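Protein FLUORESCENT IN BLUE LIGHT, chloroplastic (Arabidopsis thaliana, PDB 4YVO) acts as a negative regulator of chlorophyll and other tetrapyrrole biosynthesis in chloroplasts, its tetratricopeptide repeat domain mediating complex formation with glutamyl-tRNA reductase. Local coordinates at residues Thr61-Gln66 and Leu98-Gln103; Glu74-Leu79 and Ile112-Met117. One frame throughout, in Å; residues are numbered along the deposited sequence. Where two conformers were deposited one is given.

Contact 1: Thr61-Gln66 and Leu98-Gln103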
ATOM      1  N   THR A  61     -13.811   2.252   1.469  1.00 13.75           N
ATOM      2  CA  THR A  61     -15.160   1.690   1.533  1.00 13.18           C
ATOM      3  C   THR A  61     -15.348   0.596   0.481  1.00 12.67           C
ATOM      4  O   THR A  61     -15.866  -0.482   0.784  1.00 13.42           O
ATOM      5  CB  THR A  61     -16.229   2.785   1.379  1.00 15.33           C
ATOM      6  OG1 THR A  61     -16.116   3.708   2.471  1.00 17.51           O
ATOM      7  CG2 THR A  61     -17.627   2.176   1.383  1.00 17.95           C
ATOM      8  N   PHE A  62     -14.914   0.854  -0.748  1.00 12.62           N
ATOM      9  CA  PHE A  62     -14.983  -0.171  -1.786  1.00 12.93           C
ATOM     10  C   PHE A  62     -14.220  -1.430  -1.353  1.00 13.25           C
ATOM     11  O   PHE A  62     -14.693  -2.546  -1.554  1.00 14.01           O
ATOM     12  CB  PHE A  62     -14.418   0.349  -3.112  1.00 14.23           C
ATOM     13  CG  PHE A  62     -15.374   1.210  -3.894  1.00 15.19           C
ATOM     14  CD1 PHE A  62     -16.674   0.792  -4.142  1.00 16.07           C
ATOM     15  CD2 PHE A  62     -14.963   2.439  -4.392  1.00 15.57           C
ATOM     16  CE1 PHE A  62     -17.549   1.593  -4.875  1.00 15.96           C
ATOM     17  CE2 PHE A  62     -15.831   3.244  -5.118  1.00 17.45           C
ATOM     18  CZ  PHE A  62     -17.124   2.818  -5.362  1.00 16.23           C
ATOM     19  N   LEU A  63     -13.042  -1.246  -0.760  1.00 14.45           N
ATOM     20  CA  LEU A  63     -12.250  -2.371  -0.266  0.68 16.70           C
ATOM     21  C   LEU A  63     -13.008  -3.170   0.779  1.00 16.18           C
ATOM     22  O   LEU A  63     -13.069  -4.403   0.710  1.00 18.04           O
ATOM     23  CB  LEU A  63     -10.925  -1.896   0.336  0.68 19.59           C
ATOM     24  CG  LEU A  63      -9.680  -1.878  -0.547  0.68 17.09           C
ATOM     25  CD1 LEU A  63      -8.461  -1.703   0.341  0.68 18.33           C
ATOM     26  CD2 LEU A  63      -9.569  -3.151  -1.371  0.68 18.28           C
ATOM     27  N   ARG A  64     -13.590  -2.468   1.750  1.00 14.53           N
ATOM     28  CA  ARG A  64     -14.356  -3.113   2.812  1.00 16.45           C
ATOM     29  C   ARG A  64     -15.540  -3.889   2.251  1.00 16.85           C
ATOM     30  O   ARG A  64     -15.966  -4.893   2.822  1.00 19.73           O
ATOM     31  CB  ARG A  64     -14.868  -2.085   3.824  1.00 19.48           C
ATOM     32  CG  ARG A  64     -13.799  -1.475   4.712  1.00 23.32           C
ATOM     33  CD  ARG A  64     -14.427  -0.818   5.945  1.00 27.22           C
ATOM     34  NE  ARG A  64     -15.542   0.062   5.601  1.00 29.52           N
ATOM     35  CZ  ARG A  64     -15.400   1.334   5.244  1.00 28.37           C
ATOM     36  NH1 ARG A  64     -14.188   1.872   5.179  1.00 26.45           N
ATOM     37  NH2 ARG A  64     -16.467   2.066   4.948  1.00 28.29           N
ATOM     38  N   ASN A  65     -16.071  -3.413   1.132  1.00 14.61           N
ATOM     39  CA  ASN A  65     -17.243  -4.024   0.521  1.00 14.49           C
ATOM     40  C   ASN A  65     -16.893  -4.995  -0.605  1.00 15.13           C
ATOM     41  O   ASN A  65     -17.753  -5.351  -1.415  1.00 16.40           O
ATOM     42  CB  ASN A  65     -18.200  -2.943   0.026  1.00 14.92           C
ATOM     43  CG  ASN A  65     -18.863  -2.192   1.164  1.00 14.88           C
ATOM     44  OD1 ASN A  65     -19.085  -2.749   2.243  1.00 17.98           O
ATOM     45  ND2 ASN A  65     -19.201  -0.932   0.927  1.00 17.18           N
ATOM     46  N   GLN A  66     -15.634  -5.430  -0.636  1.00 14.88           N
ATOM     47  CA  GLN A  66     -15.188  -6.456  -1.578  1.00 14.88           C
ATOM     48  C   GLN A  66     -15.383  -6.019  -3.027  1.00 14.54           C
ATOM     49  O   GLN A  66     -15.811  -6.803  -3.877  1.00 16.51           O
ATOM     50  CB  GLN A  66     -15.894  -7.796  -1.327  1.00 19.39           C
ATOM     51  CG  GLN A  66     -15.568  -8.453   0.011  1.00 24.19           C
ATOM     52  CD  GLN A  66     -16.228  -7.765   1.196  1.00 30.47           C
ATOM     53  OE1 GLN A  66     -17.437  -7.507   1.195  1.00 32.32           O
ATOM     54  NE2 GLN A  66     -15.431  -7.459   2.214  1.00 32.54           N
ATOM     55  N   LEU A  98      -3.790   0.832  -3.131  1.00  7.61           N
ATOM     56  CA  LEU A  98      -3.565   0.170  -4.417  1.00  8.10           C
ATOM     57  C   LEU A  98      -3.043  -1.256  -4.218  1.00  8.15           C
ATOM     58  O   LEU A  98      -3.546  -2.201  -4.835  1.00  9.43           O
ATOM     59  CB  LEU A  98      -2.595   0.981  -5.279  1.00  8.81           C
ATOM     60  CG  LEU A  98      -3.204   2.274  -5.826  1.00  8.72           C
ATOM     61  CD1 LEU A  98      -2.138   3.238  -6.332  1.00 10.64           C
ATOM     62  CD2 LEU A  98      -4.212   1.960  -6.925  1.00 10.96           C
ATOM     63  N   GLY A  99      -2.050  -1.410  -3.352  1.00  7.50           N
ATOM     64  CA  GLY A  99      -1.486  -2.718  -3.069  1.00  8.09           C
ATOM     65  C   GLY A  99      -2.535  -3.677  -2.536  1.00  8.41           C
ATOM     66  O   GLY A  99      -2.615  -4.826  -2.974  1.00  8.95           O
ATOM     67  N   ALA A 100      -3.344  -3.214  -1.588  1.00  7.61           N
ATOM     68  CA  ALA A 100      -4.399  -4.057  -1.023  1.00  7.54           C
ATOM     69  C   ALA A 100      -5.444  -4.420  -2.079  1.00  8.09           C
ATOM     70  O   ALA A 100      -5.909  -5.561  -2.146  1.00  9.70           O
ATOM     71  CB  ALA A 100      -5.052  -3.372   0.173  1.00  9.36           C
ATOM     72  N   SER A 101      -5.805  -3.452  -2.917  1.00  8.29           N
ATOM     73  CA  SER A 101      -6.778  -3.692  -3.981  1.00  9.46           C
ATOM     74  C   SER A 101      -6.271  -4.746  -4.959  1.00 10.47           C
ATOM     75  O   SER A 101      -7.024  -5.614  -5.410  1.00 12.15           O
ATOM     76  CB  SER A 101      -7.068  -2.401  -4.747  1.00 12.33           C
ATOM     77  OG  SER A 101      -7.649  -1.427  -3.902  1.00 16.01           O
ATOM     78  N   LEU A 102      -4.988  -4.667  -5.282  1.00  9.36           N
ATOM     79  CA  LEU A 102      -4.381  -5.619  -6.200  1.00  9.95           C
ATOM     80  C   LEU A 102      -4.269  -7.016  -5.584  1.00  9.97           C
ATOM     81  O   LEU A 102      -4.493  -8.018  -6.266  1.00 12.36           O
ATOM     82  CB  LEU A 102      -3.032  -5.098  -6.688  1.00  9.75           C
ATOM     83  CG  LEU A 102      -3.160  -3.902  -7.634  1.00 10.21           C
ATOM     84  CD1 LEU A 102      -1.843  -3.149  -7.678  1.00 10.84           C
ATOM     85  CD2 LEU A 102      -3.592  -4.357  -9.020  1.00 12.08           C
ATOM     86  N   GLN A 103      -3.948  -7.085  -4.294  1.00  9.51           N
ATOM     87  CA  GLN A 103      -3.957  -8.368  -3.588  1.00 10.76           C
ATOM     88  C   GLN A 103      -5.323  -9.042  -3.664  1.00 12.38           C
ATOM     89  O   GLN A 103      -5.407 -10.247  -3.914  1.00 14.23           O
ATOM     90  CB  GLN A 103      -3.573  -8.204  -2.123  1.00 11.65           C
ATOM     91  CG  GLN A 103      -2.103  -7.991  -1.891  1.00 11.36           C
ATOM     92  CD  GLN A 103      -1.807  -7.736  -0.427  1.00 10.21           C
ATOM     93  OE1 GLN A 103      -1.766  -6.590   0.020  1.00 12.64           O
ATOM     94  NE2 GLN A 103      -1.652  -8.810   0.338  1.00 12.44           N
TER
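Leu63 reaches from the last turn of helix 48-64 to helix 88-104, and its forked end meets two successive residues there. The CD1 methyl lies 3.8 Å from Ala100 CB, an apolar touch. The other branch comes against Ser101, with Leu63 CD2 3.6 Å from Ser101 OG and 3.9 Å from Ser101 CA. These distances belong to one of two deposited conformers of Leu63, so the exact fit of its methyls is less certain than the closeness of the backbones, whose CA atoms at Leu63 and Ser101 are 6.7 Å apart. The close approach is consistent with the small side chains of Ala100 and Ser101 on the facing helix.

The Ser101 hydroxyl has its polar partner on its own helix. With chi1 at -63°, OG sits beside its own backbone N and turns back along the helix to hydrogen-bond Gly97 O, so that toward Leu63 the oxygen offers only van der Waals contact.

Just beyond Leu63 the first helix ends in a Schellman motif. Gln66, with positive phi, is its C-prime residue, and Gln66 N bonds Leu63 O at 3.1 Å while Glu67 N returns to Phe62 O. Leu63 O also accepts a hydrogen bond from Arg104 NH1, so a carbonyl at the helix end becomes a polar tie between the two helices, beside the leucine's apolar one.

The contact thus joins TPR 1 to TPR 2 through their first helices, as successive repeats commonly do. Helix 68-84 closes one flank, where Ala71 and Phe75 touch Ser101, and helix 108-125 packs against Leu98 and Leu102.

Contact 2: Glu74-Leu79 and Ile112-Met117; sequences EFKIAL and IQYHSM
Tyr114 and Met117 face Leu79 from a helix in which one carbonyl, Ile112 O, is gripped twice by Ser116: its backbone N stands at 2.8 Å from that oxygen and its OG at 2.7 Å. The two donors approach from opposite faces of the carbonyl plane, the hydroxyl 39° out of it. This doubled bond lies within the second helix of TPR 2, helix 108-125, which meets the second helix of TPR 1, helix 68-84, in the contact described here.

The short helix segments run in broadly the same direction, 39° apart, but their axes come no closer than 13.9 Å. Long side chains must therefore span the gap. Leu79 carries most of this on its side: with CG anti to the backbone N (chi1 -172°), its two methyls are divided between two partners. CD2 lies 3.9 Å from Tyr114 CE1, approaching the ring obliquely, whereas CD1 goes to the methionine.

Lys76 contributes its aliphatic part. Its chain, bent at chi2 and chi4, passes the phenol at about a right angle, placing Lys76 CE 3.5 Å from Tyr114 OH. The ammonium end is hydrogen-bonded to Tyr72 OH, one turn earlier on its own helix, so the lysine links two tyrosines by different means. Helix 88-104 packs against both helices: its Leu98 lies on Tyr114 and its Glu91 touches both Leu79 and Met117. Beside that glutamate the span is completed tip to tip, Met117 CE meeting Leu79 CD1 at 3.8 Å.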
ATOM      1  N   GLU A  74     -10.298   4.507  -7.267  1.00 10.43           N
ATOM      2  CA  GLU A  74     -10.270   5.594  -6.300  1.00 11.09           C
ATOM      3  C   GLU A  74      -8.857   5.861  -5.802  1.00  9.05           C
ATOM      4  O   GLU A  74      -8.415   7.007  -5.747  1.00 10.78           O
ATOM      5  CB  GLU A  74     -11.194   5.292  -5.119  1.00 12.71           C
ATOM      6  CG  GLU A  74     -12.660   5.092  -5.496  1.00 17.19           C
ATOM      7  CD  GLU A  74     -13.280   6.327  -6.120  1.00 23.51           C
ATOM      8  OE1 GLU A  74     -13.843   7.154  -5.375  1.00 27.20           O
ATOM      9  OE2 GLU A  74     -13.208   6.483  -7.357  1.00 29.18           O
ATOM     10  N   PHE A  75      -8.156   4.799  -5.421  1.00 10.47           N
ATOM     11  CA  PHE A  75      -6.812   4.945  -4.870  1.00  8.99           C
ATOM     12  C   PHE A  75      -5.816   5.460  -5.921  1.00 10.15           C
ATOM     13  O   PHE A  75      -4.852   6.156  -5.586  1.00 11.25           O
ATOM     14  CB  PHE A  75      -6.311   3.622  -4.280  1.00  8.82           C
ATOM     15  CG  PHE A  75      -6.966   3.235  -2.981  1.00  8.99           C
ATOM     16  CD1 PHE A  75      -6.923   4.085  -1.887  1.00 11.50           C
ATOM     17  CD2 PHE A  75      -7.580   1.997  -2.840  1.00  9.30           C
ATOM     18  CE1 PHE A  75      -7.499   3.716  -0.683  1.00 11.43           C
ATOM     19  CE2 PHE A  75      -8.157   1.625  -1.634  1.00 10.25           C
ATOM     20  CZ  PHE A  75      -8.117   2.485  -0.555  1.00 10.54           C
ATOM     21  N   LYS A  76      -6.047   5.115  -7.186  1.00 10.35           N
ATOM     22  CA  LYS A  76      -5.172   5.573  -8.264  1.00 10.84           C
ATOM     23  C   LYS A  76      -5.307   7.087  -8.436  1.00 12.04           C
ATOM     24  O   LYS A  76      -4.318   7.780  -8.649  1.00 13.70           O
ATOM     25  CB  LYS A  76      -5.491   4.843  -9.575  1.00 12.36           C
ATOM     26  CG  LYS A  76      -4.414   4.952 -10.649  1.00 17.11           C
ATOM     27  CD  LYS A  76      -3.163   4.161 -10.247  1.00 17.97           C
ATOM     28  CE  LYS A  76      -2.188   3.934 -11.416  1.00 20.19           C
ATOM     29  NZ  LYS A  76      -2.674   2.979 -12.488  1.00 18.24           N
ATOM     30  N   ILE A  77      -6.533   7.597  -8.334  1.00 12.08           N
ATOM     31  CA  ILE A  77      -6.755   9.045  -8.327  1.00 12.99           C
ATOM     32  C   ILE A  77      -6.096   9.687  -7.110  1.00 12.46           C
ATOM     33  O   ILE A  77      -5.437  10.724  -7.222  1.00 13.55           O
ATOM     34  CB  ILE A  77      -8.261   9.394  -8.363  1.00 13.31           C
ATOM     35  CG1 ILE A  77      -8.873   8.916  -9.680  1.00 15.06           C
ATOM     36  CG2 ILE A  77      -8.489  10.900  -8.178  1.00 16.20           C
ATOM     37  CD1 ILE A  77     -10.383   9.004  -9.719  1.00 15.86           C
ATOM     38  N   ALA A  78      -6.258   9.060  -5.948  1.00 11.41           N
ATOM     39  CA  ALA A  78      -5.652   9.578  -4.731  1.00 11.88           C
ATOM     40  C   ALA A  78      -4.133   9.661  -4.890  1.00 11.59           C
ATOM     41  O   ALA A  78      -3.512  10.636  -4.476  1.00 13.23           O
ATOM     42  CB  ALA A  78      -6.023   8.707  -3.536  1.00 11.71           C
ATOM     43  N   LEU A  79      -3.542   8.646  -5.513  1.00 10.56           N
ATOM     44  CA  LEU A  79      -2.094   8.626  -5.723  1.00 10.35           C
ATOM     45  C   LEU A  79      -1.650   9.788  -6.603  1.00 12.79           C
ATOM     46  O   LEU A  79      -0.673  10.475  -6.294  1.00 13.57           O
ATOM     47  CB  LEU A  79      -1.653   7.310  -6.367  1.00 10.46           C
ATOM     48  CG  LEU A  79      -0.137   7.112  -6.454  1.00 11.26           C
ATOM     49  CD1 LEU A  79       0.427   6.781  -5.079  1.00 13.57           C
ATOM     50  CD2 LEU A  79       0.210   6.021  -7.454  1.00 13.26           C
ATOM     51  N   ILE A 112       2.992  -5.804  -5.099  1.00  9.71           N
ATOM     52  CA  ILE A 112       4.323  -5.560  -4.546  1.00 10.61           C
ATOM     53  C   ILE A 112       4.886  -4.220  -5.002  1.00 10.81           C
ATOM     54  O   ILE A 112       5.509  -3.510  -4.218  1.00 11.65           O
ATOM     55  CB  ILE A 112       5.303  -6.715  -4.867  1.00 11.59           C
ATOM     56  CG1 ILE A 112       4.896  -7.960  -4.080  1.00 11.92           C
ATOM     57  CG2 ILE A 112       6.747  -6.338  -4.526  1.00 13.86           C
ATOM     58  CD1 ILE A 112       5.516  -9.250  -4.603  1.00 12.59           C
ATOM     59  N   GLN A 113       4.639  -3.859  -6.262  1.00 11.04           N
ATOM     60  CA  GLN A 113       5.071  -2.558  -6.775  1.00 12.34           C
ATOM     61  C   GLN A 113       4.555  -1.421  -5.887  1.00 10.51           C
ATOM     62  O   GLN A 113       5.293  -0.498  -5.539  1.00 11.28           O
ATOM     63  CB  GLN A 113       4.596  -2.349  -8.220  1.00 16.32           C
ATOM     64  CG  GLN A 113       4.824  -0.940  -8.745  1.00 24.37           C
ATOM     65  CD  GLN A 113       4.155  -0.687 -10.086  1.00 32.46           C
ATOM     66  OE1 GLN A 113       3.668  -1.612 -10.740  1.00 37.16           O
ATOM     67  NE2 GLN A 113       4.125   0.576 -10.499  1.00 33.52           N
ATOM     68  N   TYR A 114       3.282  -1.490  -5.509  1.00  9.28           N
ATOM     69  CA  TYR A 114       2.684  -0.406  -4.733  1.00  8.85           C
ATOM     70  C   TYR A 114       3.033  -0.445  -3.248  1.00  7.69           C
ATOM     71  O   TYR A 114       3.334   0.592  -2.660  1.00  8.83           O
ATOM     72  CB  TYR A 114       1.179  -0.299  -4.996  1.00  9.34           C
ATOM     73  CG  TYR A 114       0.941   0.312  -6.360  1.00 10.20           C
ATOM     74  CD1 TYR A 114       1.154   1.668  -6.577  1.00 12.10           C
ATOM     75  CD2 TYR A 114       0.574  -0.470  -7.445  1.00 13.46           C
ATOM     76  CE1 TYR A 114       0.974   2.235  -7.822  1.00 15.69           C
ATOM     77  CE2 TYR A 114       0.392   0.094  -8.700  1.00 16.34           C
ATOM     78  CZ  TYR A 114       0.596   1.447  -8.879  1.00 17.62           C
ATOM     79  OH  TYR A 114       0.416   2.020 -10.122  1.00 22.10           O
ATOM     80  N   HIS A 115       3.034  -1.626  -2.640  1.00  7.93           N
ATOM     81  CA  HIS A 115       3.509  -1.705  -1.263  1.00  8.06           C
ATOM     82  C   HIS A 115       4.974  -1.266  -1.162  1.00  8.07           C
ATOM     83  O   HIS A 115       5.391  -0.678  -0.159  1.00  8.81           O
ATOM     84  CB  HIS A 115       3.336  -3.110  -0.684  1.00  8.15           C
ATOM     85  CG  HIS A 115       1.913  -3.507  -0.497  1.00  8.75           C
ATOM     86  ND1 HIS A 115       1.024  -2.814   0.301  1.00  9.69           N
ATOM     87  CD2 HIS A 115       1.209  -4.566  -1.003  1.00  9.78           C
ATOM     88  CE1 HIS A 115      -0.142  -3.408   0.276  1.00 10.03           C
ATOM     89  NE2 HIS A 115      -0.076  -4.459  -0.499  1.00  9.24           N
ATOM     90  N   SER A 116       5.756  -1.550  -2.202  1.00  8.67           N
ATOM     91  CA  SER A 116       7.159  -1.145  -2.204  1.00  9.67           C
ATOM     92  C   SER A 116       7.299   0.370  -2.213  1.00  9.63           C
ATOM     93  O   SER A 116       8.259   0.902  -1.671  1.00 10.31           O
ATOM     94  CB  SER A 116       7.922  -1.763  -3.377  1.00 11.58           C
ATOM     95  OG  SER A 116       7.994  -3.169  -3.213  1.00 13.70           O
ATOM     96  N   MET A 117       6.329   1.062  -2.809  1.00  9.14           N
ATOM     97  CA  MET A 117       6.337   2.525  -2.792  1.00 10.35           C
ATOM     98  C   MET A 117       6.225   3.058  -1.373  1.00  9.58           C
ATOM     99  O   MET A 117       6.827   4.077  -1.047  1.00 10.82           O
ATOM    100  CB  MET A 117       5.192   3.102  -3.616  1.00 14.06           C
ATOM    101  CG  MET A 117       5.372   3.022  -5.093  1.00 18.24           C
ATOM    102  SD  MET A 117       3.963   3.805  -5.872  1.00 21.10           S
ATOM    103  CE  MET A 117       4.017   5.432  -5.137  1.00 25.66           C
TER

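In the fold
Along the chain the segments of the two contacts alternate: 61-66, 74-79, 98-103, 112-117. Contact 1 pairs the first helices of TPR 1 and TPR 2, contact 2 their second helices, and the contact centres are 11 Å apart. The two contacts touch directly, both within TPR 2 and across the repeats. Within TPR 2, Gln103 OE1 and His115 NE2, 2.8 Å apart, are probably hydrogen-bonded, and the same ring nitrogen packs against the backbone of Gly99. Neighbouring repeats are therefore joined at two layers, the general way in which tandem helical hairpins stack into a superhelix, here within the domain that mediates binding to glutamyl-tRNA reductase.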